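Local coordinates for protein naphthalene dioxygenase small subunit (Rhodococcus sp., PDB 2B1X) that serves as the beta (small) subunit of a Rieske non-heme iron naphthalene 1,2-dioxygenase and probably has a mainly structural part beside the large subunit, at residues Val12-Glu17 with Asp147-Ala152; Glu17-Glu22 with Phe113-Asn118; Val38-Ser43 with Val141-Gly146; Thr65-Asp70 with His166-Ile171. All coordinates share one frame; numbering follows the deposited sequence.

How the contacts relate
Contacts 1 and 2 are buried and follow one another along helix 10-27, which lies on the mixed sheet; they share Glu17, and their centres are 7 Å apart. Both rest on carbon-to-carbon packing, the first against a ring of strand 148-158, the second between a leucine of the helix and a valine of strand 112-124. Contact 3 is only partly buried and differs in chemistry: an arginine of strand 132-145 meets an aspartate and a water at the turn before strand 42-49. Contact 4, buried again and apolar, lies about 19 Å, centre to centre, from contacts 2 and 3, where strand 67-69 meets the C-terminal loop beside the large subunit.

Contact 1: Val12-Glu17 with Asp147-Ala152; sequences VREITE and DSFLMA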
# COMPACT_ATOMS: atom_id res chain seq x y z
N VAL B 12 11.51 -37.45 -6.11
CA VAL B 12 10.69 -36.28 -5.82
C VAL B 12 11.00 -35.73 -4.42
O VAL B 12 11.18 -34.52 -4.24
CB VAL B 12 9.17 -36.60 -5.94
CG1 VAL B 12 8.31 -35.45 -5.40
CG2 VAL B 12 8.80 -36.90 -7.39
N ARG B 13 11.06 -36.64 -3.45
CA ARG B 13 11.37 -36.30 -2.08
C ARG B 13 12.73 -35.61 -1.98
O ARG B 13 12.85 -34.52 -1.42
CB ARG B 13 11.35 -37.55 -1.19
CG ARG B 13 11.13 -37.22 0.28
CD ARG B 13 11.56 -38.29 1.24
NE ARG B 13 12.23 -37.74 2.42
CZ ARG B 13 12.41 -38.40 3.56
NH1 ARG B 13 11.97 -39.64 3.69
NH2 ARG B 13 13.04 -37.82 4.57
N GLU B 14 13.74 -36.25 -2.55
CA GLU B 14 15.09 -35.73 -2.52
C GLU B 14 15.18 -34.35 -3.15
O GLU B 14 15.80 -33.44 -2.59
CB GLU B 14 16.05 -36.71 -3.21
CG GLU B 14 16.28 -38.00 -2.43
CD GLU B 14 17.30 -38.92 -3.10
OE1 GLU B 14 17.85 -38.55 -4.18
OE2 GLU B 14 17.56 -40.02 -2.53
N ILE B 15 14.56 -34.19 -4.32
CA ILE B 15 14.59 -32.93 -5.04
C ILE B 15 13.86 -31.85 -4.25
O ILE B 15 14.36 -30.74 -4.09
CB ILE B 15 14.06 -33.09 -6.49
CG1 ILE B 15 15.14 -33.78 -7.35
CG2 ILE B 15 13.68 -31.75 -7.08
CD1 ILE B 15 14.69 -34.24 -8.73
N THR B 16 12.71 -32.21 -3.71
CA THR B 16 11.93 -31.29 -2.90
C THR B 16 12.75 -30.85 -1.69
O THR B 16 12.88 -29.65 -1.44
CB THR B 16 10.57 -31.90 -2.54
OG1 THR B 16 9.86 -32.19 -3.76
CG2 THR B 16 9.67 -30.88 -1.82
N GLU B 17 13.37 -31.81 -1.00
CA GLU B 17 14.21 -31.50 0.15
C GLU B 17 15.39 -30.63 -0.26
O GLU B 17 15.79 -29.74 0.47
CB GLU B 17 14.64 -32.77 0.90
CG GLU B 17 13.46 -33.36 1.70
CD GLU B 17 13.79 -34.54 2.61
OE1 GLU B 17 14.82 -35.25 2.38
OE2 GLU B 17 12.99 -34.79 3.55
N ASP B 147 25.60 -38.11 -3.91
CA ASP B 147 24.31 -38.48 -3.32
C ASP B 147 23.32 -37.32 -3.25
O ASP B 147 22.27 -37.43 -2.61
CB ASP B 147 24.49 -39.11 -1.93
CG ASP B 147 25.33 -38.23 -0.98
OD1 ASP B 147 25.81 -37.14 -1.39
OD2 ASP B 147 25.56 -38.58 0.21
N SER B 148 23.67 -36.21 -3.90
CA SER B 148 22.80 -35.05 -3.98
C SER B 148 22.65 -34.50 -5.41
O SER B 148 22.70 -35.25 -6.39
CB SER B 148 23.29 -33.96 -3.03
OG SER B 148 22.19 -33.17 -2.60
N PHE B 149 22.46 -33.19 -5.51
CA PHE B 149 22.21 -32.54 -6.79
C PHE B 149 22.97 -31.23 -6.88
O PHE B 149 23.29 -30.61 -5.86
CB PHE B 149 20.72 -32.24 -6.98
CG PHE B 149 19.86 -33.46 -7.05
CD1 PHE B 149 19.22 -33.94 -5.92
CD2 PHE B 149 19.68 -34.14 -8.25
CE1 PHE B 149 18.41 -35.07 -5.98
CE2 PHE B 149 18.88 -35.25 -8.32
CZ PHE B 149 18.25 -35.72 -7.18
N LEU B 150 23.24 -30.83 -8.11
CA LEU B 150 23.77 -29.50 -8.39
C LEU B 150 22.86 -28.84 -9.40
O LEU B 150 22.26 -29.51 -10.26
CB LEU B 150 25.16 -29.59 -9.00
CG LEU B 150 26.44 -29.40 -8.18
CD1 LEU B 150 26.27 -29.68 -6.69
CD2 LEU B 150 27.55 -30.24 -8.77
N MET B 151 22.78 -27.52 -9.31
CA MET B 151 21.98 -26.74 -10.22
C MET B 151 22.80 -26.30 -11.42
O MET B 151 23.75 -25.53 -11.29
CB MET B 151 21.40 -25.52 -9.52
CG MET B 151 20.37 -24.74 -10.37
SD MET B 151 19.47 -23.59 -9.36
CE MET B 151 20.77 -22.28 -9.17
N ALA B 152 22.37 -26.76 -12.59
CA ALA B 152 23.00 -26.41 -13.85
C ALA B 152 22.35 -25.21 -14.49
O ALA B 152 23.00 -24.48 -15.22
CB ALA B 152 22.96 -27.60 -14.81
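The Phe149 ring receives Ile15 over one face and the CB of Glu14 at its edge, in plane. Ile15 CG1 stands 3.6 Å above the ring plane, displaced toward the rim; its distance to the ring centroid is 4.0 Å at 26° from the normal, which defines a CH-pi contact. The closest carbon pair is Ile15 CG1 to Phe149 CZ at 3.7 Å. The torsion of Ile15 explains this: CG1 is anti to the carbonyl carbon (chi1 -76°), which swings that branch over the ring, while CG2 takes the position anti to the backbone N. Glu14 arrives differently, its extended chain crossing the phenyl group at about a right angle. Its OE1 lies obliquely to the ring, 4.0 Å from Phe149 CE1, and the carboxylate and ring planes are 64° apart.

Helix 10-27 thus packs on the start of strand 148-158, within the NTF2-like alpha-plus-beta fold of the family. Leu142 on the adjacent strand 132-145, Phe113 on 112-124, one strand further, and Val104 on 94-106 also touch Ile15, so the isoleucine sits among side chains from four strands.

With an alanine in place of Phe149 the ring that Ile15 CG1 covers is gone, and a gap would probably open between helix and strand at that point. Adhesion here comes from dispersion and CH-pi contact, with the carboxylate of Glu14 at the margin, directed also toward Arg144 in a long, weak ion pair.

Contact 2: Glu17-Glu22 with Phe113-Asn118; sequences EWLYME and FKVTSN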
# COMPACT_ATOMS: atom_id res chain seq x y z
N GLU B 17 13.37 -31.81 -1.00
CA GLU B 17 14.21 -31.50 0.15
C GLU B 17 15.39 -30.63 -0.26
O GLU B 17 15.79 -29.74 0.47
CB GLU B 17 14.64 -32.77 0.90
CG GLU B 17 13.46 -33.36 1.70
CD GLU B 17 13.79 -34.54 2.61
OE1 GLU B 17 14.82 -35.25 2.38
OE2 GLU B 17 12.99 -34.79 3.55
N TRP B 18 15.94 -30.89 -1.45
CA TRP B 18 17.06 -30.09 -1.95
C TRP B 18 16.60 -28.63 -2.15
O TRP B 18 17.30 -27.69 -1.75
CB TRP B 18 17.60 -30.71 -3.24
CG TRP B 18 18.88 -30.10 -3.75
CD1 TRP B 18 20.16 -30.58 -3.56
CD2 TRP B 18 19.01 -28.90 -4.52
NE1 TRP B 18 21.06 -29.76 -4.18
CE2 TRP B 18 20.39 -28.72 -4.78
CE3 TRP B 18 18.10 -27.97 -5.04
CZ2 TRP B 18 20.87 -27.63 -5.53
CZ3 TRP B 18 18.58 -26.88 -5.77
CH2 TRP B 18 19.96 -26.73 -6.01
N LEU B 19 15.42 -28.44 -2.71
CA LEU B 19 14.92 -27.08 -2.93
C LEU B 19 14.70 -26.33 -1.63
O LEU B 19 14.97 -25.12 -1.54
CB LEU B 19 13.60 -27.12 -3.72
CG LEU B 19 13.64 -27.45 -5.20
CD1 LEU B 19 12.25 -27.51 -5.75
CD2 LEU B 19 14.45 -26.38 -5.94
N TYR B 20 14.22 -27.04 -0.61
CA TYR B 20 13.95 -26.38 0.66
C TYR B 20 15.26 -26.06 1.37
O TYR B 20 15.36 -25.04 2.03
CB TYR B 20 13.03 -27.21 1.55
CG TYR B 20 11.65 -27.47 1.01
CD1 TYR B 20 10.87 -28.49 1.55
CD2 TYR B 20 11.06 -26.66 0.01
CE1 TYR B 20 9.59 -28.74 1.11
CE2 TYR B 20 9.74 -26.90 -0.44
CZ TYR B 20 9.02 -27.95 0.12
OH TYR B 20 7.72 -28.26 -0.28
N MET B 21 16.26 -26.92 1.22
CA MET B 21 17.60 -26.67 1.76
C MET B 21 18.26 -25.47 1.06
O MET B 21 18.96 -24.67 1.69
CB MET B 21 18.46 -27.93 1.60
CG MET B 21 19.97 -27.79 1.92
SD MET B 21 20.94 -27.07 0.53
CE MET B 21 20.91 -28.40 -0.72
N GLU B 22 18.03 -25.35 -0.24
CA GLU B 22 18.60 -24.27 -1.01
C GLU B 22 18.02 -22.94 -0.55
O GLU B 22 18.77 -22.00 -0.29
CB GLU B 22 18.31 -24.46 -2.50
CG GLU B 22 19.09 -23.50 -3.39
CD GLU B 22 18.32 -22.99 -4.60
OE1 GLU B 22 17.27 -23.57 -4.96
OE2 GLU B 22 18.78 -22.01 -5.24
N PHE B 113 17.25 -33.56 -14.13
CA PHE B 113 15.83 -33.38 -13.85
C PHE B 113 15.38 -31.93 -14.12
O PHE B 113 16.10 -30.97 -13.84
CB PHE B 113 15.51 -33.80 -12.42
CG PHE B 113 15.78 -35.24 -12.15
CD1 PHE B 113 17.04 -35.66 -11.71
CD2 PHE B 113 14.79 -36.20 -12.35
CE1 PHE B 113 17.31 -37.01 -11.47
CE2 PHE B 113 15.05 -37.56 -12.11
CZ PHE B 113 16.31 -37.96 -11.67
N LYS B 114 14.18 -31.80 -14.69
CA LYS B 114 13.54 -30.51 -14.90
C LYS B 114 12.60 -30.23 -13.72
O LYS B 114 11.64 -30.96 -13.46
CB LYS B 114 12.79 -30.45 -16.24
CG LYS B 114 13.65 -30.79 -17.47
CD LYS B 114 12.86 -30.66 -18.81
CE LYS B 114 13.78 -30.87 -20.02
NZ LYS B 114 13.00 -31.24 -21.26
N VAL B 115 12.92 -29.17 -12.99
CA VAL B 115 12.26 -28.90 -11.75
C VAL B 115 11.67 -27.50 -11.82
O VAL B 115 12.40 -26.54 -12.04
CB VAL B 115 13.22 -29.06 -10.56
CG1 VAL B 115 12.51 -28.79 -9.24
CG2 VAL B 115 13.84 -30.47 -10.57
N THR B 116 10.36 -27.43 -11.66
CA THR B 116 9.58 -26.19 -11.76
C THR B 116 8.87 -25.90 -10.43
O THR B 116 8.15 -26.76 -9.91
CB THR B 116 8.54 -26.29 -12.90
OG1 THR B 116 9.17 -26.76 -14.09
CG2 THR B 116 8.05 -24.91 -13.29
N SER B 117 9.11 -24.72 -9.88
CA SER B 117 8.44 -24.33 -8.64
C SER B 117 7.90 -22.91 -8.68
O SER B 117 8.45 -22.07 -9.39
CB SER B 117 9.38 -24.52 -7.45
OG SER B 117 10.67 -23.97 -7.71
N ASN B 118 6.82 -22.65 -7.93
CA ASN B 118 6.36 -21.29 -7.69
C ASN B 118 7.14 -20.65 -6.55
O ASN B 118 7.41 -21.29 -5.53
CB ASN B 118 4.86 -21.29 -7.40
CG ASN B 118 4.07 -21.57 -8.64
OD1 ASN B 118 4.65 -21.68 -9.74
ND2 ASN B 118 2.77 -21.75 -8.49
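Leu19 and Val115 meet tip to tip where helix 10-27 lies against the sheet, the helix-on-sheet packing of the NTF2-like fold to which the family belongs. Leu19, Val115 and Ser117 bury about 50, 28 and 19 Å², essentially all of the 96 Å² between 17-22 and 113-118, so these three residues account for the contact, and all three are buried in the assembly.

Leu19 is the projecting residue. Its CG is anti to the carbonyl carbon (chi1 -73°) and its second torsion is extended, which carries CD1 from the helix to the strand. There CD1 approaches Val115 CG1 at 3.7 Å, an apolar contact between single methyl groups. Val115 presents that methyl because CG1 is anti to the backbone N (chi1 -179°); its other branch, CG2, instead packs on Ile15, one helical turn earlier, and on Leu142 of the next strand. The two branches of one valine therefore serve different neighbours.

Ser117, two residues further along the strand, also directs its CB toward the helix, as alternation in a strand requires. Its nearest approach is OG to Leu19 CD1 at 4.3 Å, a loose meeting of hydroxyl and methyl. The serine oxygen has a polar partner in Arg138, through a hydrogen bond, so its burial beside leucine is compensated. On the helix side, Leu19 also touches Arg154 of strand 148-158.

The backbones remain well separated, with Leu19 CA 9.1 Å from Ser117 CA, and side chains bridge the interval: on the second branch of the valine, Val115 CG2 lies 3.7 Å from Ile15 CG2.

Contact 3: Val38-Ser43 with Val141-Gly146; sequences VTEDLS and VLRRAG
Arg143 reaches from strand 132-145 to Asp41 in a type I beta turn, Thr39 to Leu42, closed by Leu42 N to Thr39 O at 3.1 Å. The two side chains come from opposite directions, with carboxylate and guanidinium nearly coplanar, 24° apart. Arg143 NH2 and Asp41 OD1 form a salt bridge, although the exact position of that oxygen is doubtful; NH1 adds a weak hydrogen bond to OD2 at 3.4 Å. Bends at chi2 and chi3 (-137° and -81°) turn the guanidinium edge to the aspartate.

A water joins the other groups. It accepts from Arg143 NH2 at 3.0 Å, donates to Glu40 OE1 at 2.7 Å, and lies 2.9 Å from Thr39 OG1 in a hydrogen bond. Arg143 NH1 has a second anionic partner in Glu112, through a salt bridge.

A leucine in place of Arg143 would probably leave Asp41 and Glu112 without this shared cation and the water without its guanidinium donor. One positive charge is thus divided among carboxylates, directly or through water, which is likely to favour their ionised forms and links the turn electrostatically to the strand.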
# COMPACT_ATOMS: atom_id res chain seq x y z
N VAL B 38 26.06 -25.05 -7.12
CA VAL B 38 25.92 -24.77 -8.53
C VAL B 38 26.97 -25.44 -9.36
O VAL B 38 28.04 -25.80 -8.90
CB VAL B 38 25.81 -23.25 -8.90
CG1 VAL B 38 24.77 -22.54 -8.00
CG2 VAL B 38 27.18 -22.58 -8.87
N THR B 39 26.63 -25.57 -10.61
CA THR B 39 27.40 -26.32 -11.54
C THR B 39 28.38 -25.39 -12.27
O THR B 39 28.21 -24.16 -12.30
CB THR B 39 26.37 -26.99 -12.46
OG1 THR B 39 26.74 -28.35 -12.70
CG2 THR B 39 26.28 -26.30 -13.81
N GLU B 40 29.42 -26.00 -12.82
CA GLU B 40 30.47 -25.29 -13.54
C GLU B 40 29.95 -24.58 -14.83
O GLU B 40 30.46 -23.53 -15.22
CB GLU B 40 31.60 -26.29 -13.85
CG GLU B 40 31.91 -27.32 -12.72
CD GLU B 40 30.83 -28.43 -12.41
OE1 GLU B 40 30.03 -28.83 -13.29
OE2 GLU B 40 30.79 -28.94 -11.26
N ASP B 41 28.93 -25.16 -15.47
CA ASP B 41 28.28 -24.56 -16.63
C ASP B 41 26.95 -23.86 -16.26
O ASP B 41 26.05 -23.72 -17.11
CB ASP B 41 28.08 -25.59 -17.76
CG ASP B 41 27.19 -26.78 -17.34
OD1 ASP B 41 27.21 -27.20 -16.17
OD2 ASP B 41 26.40 -27.36 -18.13
N LEU B 42 26.83 -23.39 -15.01
CA LEU B 42 25.62 -22.68 -14.55
C LEU B 42 25.16 -21.62 -15.54
O LEU B 42 25.98 -20.85 -16.08
CB LEU B 42 25.83 -22.02 -13.17
CG LEU B 42 24.71 -21.08 -12.67
CD1 LEU B 42 23.52 -21.87 -12.13
CD2 LEU B 42 25.20 -20.10 -11.60
N SER B 43 23.85 -21.62 -15.78
CA SER B 43 23.15 -20.48 -16.39
C SER B 43 22.00 -20.04 -15.48
O SER B 43 21.09 -20.83 -15.18
CB SER B 43 22.62 -20.85 -17.78
OG SER B 43 21.79 -19.81 -18.25
N VAL B 141 17.20 -26.83 -14.11
CA VAL B 141 17.78 -28.13 -14.45
C VAL B 141 18.69 -28.50 -13.29
O VAL B 141 19.64 -27.78 -12.98
CB VAL B 141 18.52 -28.10 -15.81
CG1 VAL B 141 19.18 -29.48 -16.14
CG2 VAL B 141 17.54 -27.68 -16.89
N LEU B 142 18.36 -29.60 -12.64
CA LEU B 142 19.20 -30.18 -11.59
C LEU B 142 19.94 -31.41 -12.11
O LEU B 142 19.37 -32.19 -12.88
CB LEU B 142 18.34 -30.56 -10.39
CG LEU B 142 18.20 -29.59 -9.21
CD1 LEU B 142 18.40 -28.10 -9.55
CD2 LEU B 142 16.88 -29.85 -8.51
N ARG B 143 21.19 -31.58 -11.69
CA ARG B 143 22.03 -32.70 -12.09
C ARG B 143 22.45 -33.48 -10.86
O ARG B 143 22.88 -32.89 -9.88
CB ARG B 143 23.29 -32.19 -12.79
CG ARG B 143 23.08 -31.82 -14.23
CD ARG B 143 24.18 -32.29 -15.15
NE ARG B 143 25.32 -31.40 -15.10
CZ ARG B 143 25.55 -30.37 -15.91
NH1 ARG B 143 24.72 -30.09 -16.90
NH2 ARG B 143 26.64 -29.64 -15.73
N ARG B 144 22.34 -34.81 -10.92
CA ARG B 144 22.86 -35.67 -9.85
C ARG B 144 24.35 -35.46 -9.68
O ARG B 144 25.07 -35.31 -10.66
CB ARG B 144 22.58 -37.15 -10.13
CG ARG B 144 21.20 -37.62 -9.75
CD ARG B 144 21.10 -39.11 -9.48
NE ARG B 144 19.76 -39.64 -9.72
CZ ARG B 144 18.79 -39.67 -8.81
NH1 ARG B 144 19.00 -39.19 -7.58
NH2 ARG B 144 17.60 -40.19 -9.13
N ALA B 145 24.80 -35.42 -8.44
CA ALA B 145 26.21 -35.26 -8.12
C ALA B 145 26.43 -35.93 -6.78
O ALA B 145 25.93 -35.46 -5.75
CB ALA B 145 26.61 -33.78 -8.06
N GLY B 146 27.14 -37.05 -6.80
CA GLY B 146 27.28 -37.89 -5.63
C GLY B 146 25.93 -38.38 -5.17
O GLY B 146 25.17 -38.95 -5.95
O HOH W 1 28.15 -30.78 -13.44

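Contact 4: Thr65-Asp70 with His166-Ile171; sequences THMDDD and HNLALI
Apolar packing carries the contact, and Leu168 is its centre, meeting two consecutive residues of 65-70. Met67 brings its terminal methyl: CE lies 4.0 Å from Leu168 CB, the two side chains crossing obliquely. Met67 CG is anti to the backbone N (chi1 -169°) and the chain runs extended until chi3, where a bend of -39° turns CE to the leucine. From His66 it is CB, not the imidazole, that touches, 4.0 Å from Leu168 CD1. That same methyl, Leu168 CD1, is also near Met67 CE, at 4.2 Å, so the two residues share it. At these separations the packing is ordinary van der Waals contact, with 141 Å² buried in total.

The backbone pairing is consistent with two sequence neighbours facing the same loop. His66 and Met67 both lie opposite Val46 of strand 42-49, a classic beta bulge, and both direct their CB toward 166-171. Strand 67-69 is outermost in the sheet within this chain.

Polar contacts of the two segments involve the large subunit. His66 O accepts a hydrogen bond from Ser365 of that chain, Asn167 ND2 donates to Gln370 O of the same chain, and the backbone of Leu168 is bonded to it as well. Within the small subunit, Asp69 forms a salt bridge with Arg77, and Asp70 N-caps helix 71-81.

The chemistry is therefore divided: carbon groups join the bulged strand to the C-terminal loop, while backbone and amide groups of both segments bond to the large subunit, so the apolar clasp of Leu168 joins two pieces of the same subunit interface.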
# COMPACT_ATOMS: atom_id res chain seq x y z
N THR B 65 17.86 -8.71 -20.47
CA THR B 65 17.57 -9.55 -19.33
C THR B 65 17.72 -8.65 -18.05
O THR B 65 18.38 -7.60 -18.11
CB THR B 65 18.65 -10.64 -19.48
OG1 THR B 65 18.08 -11.96 -19.67
CG2 THR B 65 19.58 -10.68 -18.41
N HIS B 66 17.13 -9.05 -16.94
CA HIS B 66 17.40 -8.43 -15.64
C HIS B 66 18.69 -8.97 -15.01
O HIS B 66 19.35 -8.28 -14.23
CB HIS B 66 16.25 -8.68 -14.66
CG HIS B 66 15.02 -7.89 -14.98
ND1 HIS B 66 15.03 -6.51 -15.06
CD2 HIS B 66 13.76 -8.28 -15.32
CE1 HIS B 66 13.81 -6.09 -15.39
NE2 HIS B 66 13.03 -7.14 -15.55
N MET B 67 19.01 -10.21 -15.35
CA MET B 67 20.15 -10.93 -14.81
C MET B 67 20.41 -12.11 -15.73
O MET B 67 19.48 -12.78 -16.22
CB MET B 67 19.83 -11.40 -13.38
CG MET B 67 21.02 -11.93 -12.58
SD MET B 67 20.58 -12.55 -10.89
CE MET B 67 19.41 -11.37 -10.41
N ASP B 68 21.70 -12.36 -16.00
CA ASP B 68 22.09 -13.42 -16.91
C ASP B 68 23.49 -13.84 -16.45
O ASP B 68 24.50 -13.35 -16.95
CB ASP B 68 22.08 -12.88 -18.35
CG ASP B 68 22.27 -13.95 -19.39
OD1 ASP B 68 22.56 -15.11 -19.03
OD2 ASP B 68 22.16 -13.70 -20.62
N ASP B 69 23.52 -14.70 -15.43
CA ASP B 69 24.78 -15.08 -14.80
C ASP B 69 25.30 -16.43 -15.26
O ASP B 69 24.53 -17.33 -15.60
CB ASP B 69 24.62 -15.14 -13.28
CG ASP B 69 24.83 -13.78 -12.62
OD1 ASP B 69 25.41 -12.87 -13.25
OD2 ASP B 69 24.45 -13.57 -11.46
N ASP B 70 26.63 -16.56 -15.26
CA ASP B 70 27.27 -17.87 -15.36
C ASP B 70 27.98 -18.14 -14.04
O ASP B 70 27.78 -17.37 -13.08
CB ASP B 70 28.21 -17.93 -16.55
CG ASP B 70 29.27 -16.82 -16.53
OD1 ASP B 70 29.58 -16.17 -15.48
OD2 ASP B 70 29.89 -16.56 -17.58
N HIS B 166 13.56 -2.50 -5.14
CA HIS B 166 14.51 -1.44 -5.54
C HIS B 166 15.84 -1.96 -6.13
O HIS B 166 16.62 -1.19 -6.67
CB HIS B 166 14.78 -0.48 -4.37
CG HIS B 166 15.36 -1.17 -3.17
ND1 HIS B 166 14.57 -1.84 -2.27
CD2 HIS B 166 16.64 -1.40 -2.80
CE1 HIS B 166 15.34 -2.43 -1.36
NE2 HIS B 166 16.60 -2.15 -1.64
N ASN B 167 16.09 -3.27 -6.05
CA ASN B 167 17.23 -3.89 -6.71
C ASN B 167 17.05 -5.41 -6.69
O ASN B 167 16.21 -5.91 -5.96
CB ASN B 167 18.62 -3.42 -6.17
CG ASN B 167 18.80 -3.60 -4.63
OD1 ASN B 167 18.25 -4.51 -4.04
ND2 ASN B 167 19.60 -2.71 -4.00
N LEU B 168 17.80 -6.14 -7.49
CA LEU B 168 17.80 -7.57 -7.37
C LEU B 168 19.09 -7.99 -6.72
O LEU B 168 19.96 -8.62 -7.34
CB LEU B 168 17.57 -8.24 -8.74
CG LEU B 168 16.17 -8.07 -9.34
CD1 LEU B 168 16.13 -8.81 -10.69
CD2 LEU B 168 15.05 -8.58 -8.44
N ALA B 169 19.24 -7.59 -5.48
CA ALA B 169 20.42 -7.89 -4.68
C ALA B 169 20.37 -9.30 -4.07
O ALA B 169 21.41 -9.86 -3.67
CB ALA B 169 20.60 -6.81 -3.57
N LEU B 170 19.17 -9.89 -4.05
CA LEU B 170 18.93 -11.23 -3.48
C LEU B 170 18.88 -12.29 -4.58
O LEU B 170 18.26 -12.08 -5.61
CB LEU B 170 17.60 -11.24 -2.69
CG LEU B 170 17.41 -10.32 -1.46
CD1 LEU B 170 15.98 -10.41 -0.89
CD2 LEU B 170 18.44 -10.64 -0.36
N ILE B 171 19.52 -13.42 -4.36
CA ILE B 171 19.37 -14.56 -5.23
C ILE B 171 17.99 -15.24 -5.03
O ILE B 171 17.55 -15.45 -3.88
CB ILE B 171 20.54 -15.55 -5.02
CG1 ILE B 171 21.88 -14.86 -5.34
CG2 ILE B 171 20.35 -16.77 -5.89
CD1 ILE B 171 23.12 -15.66 -4.91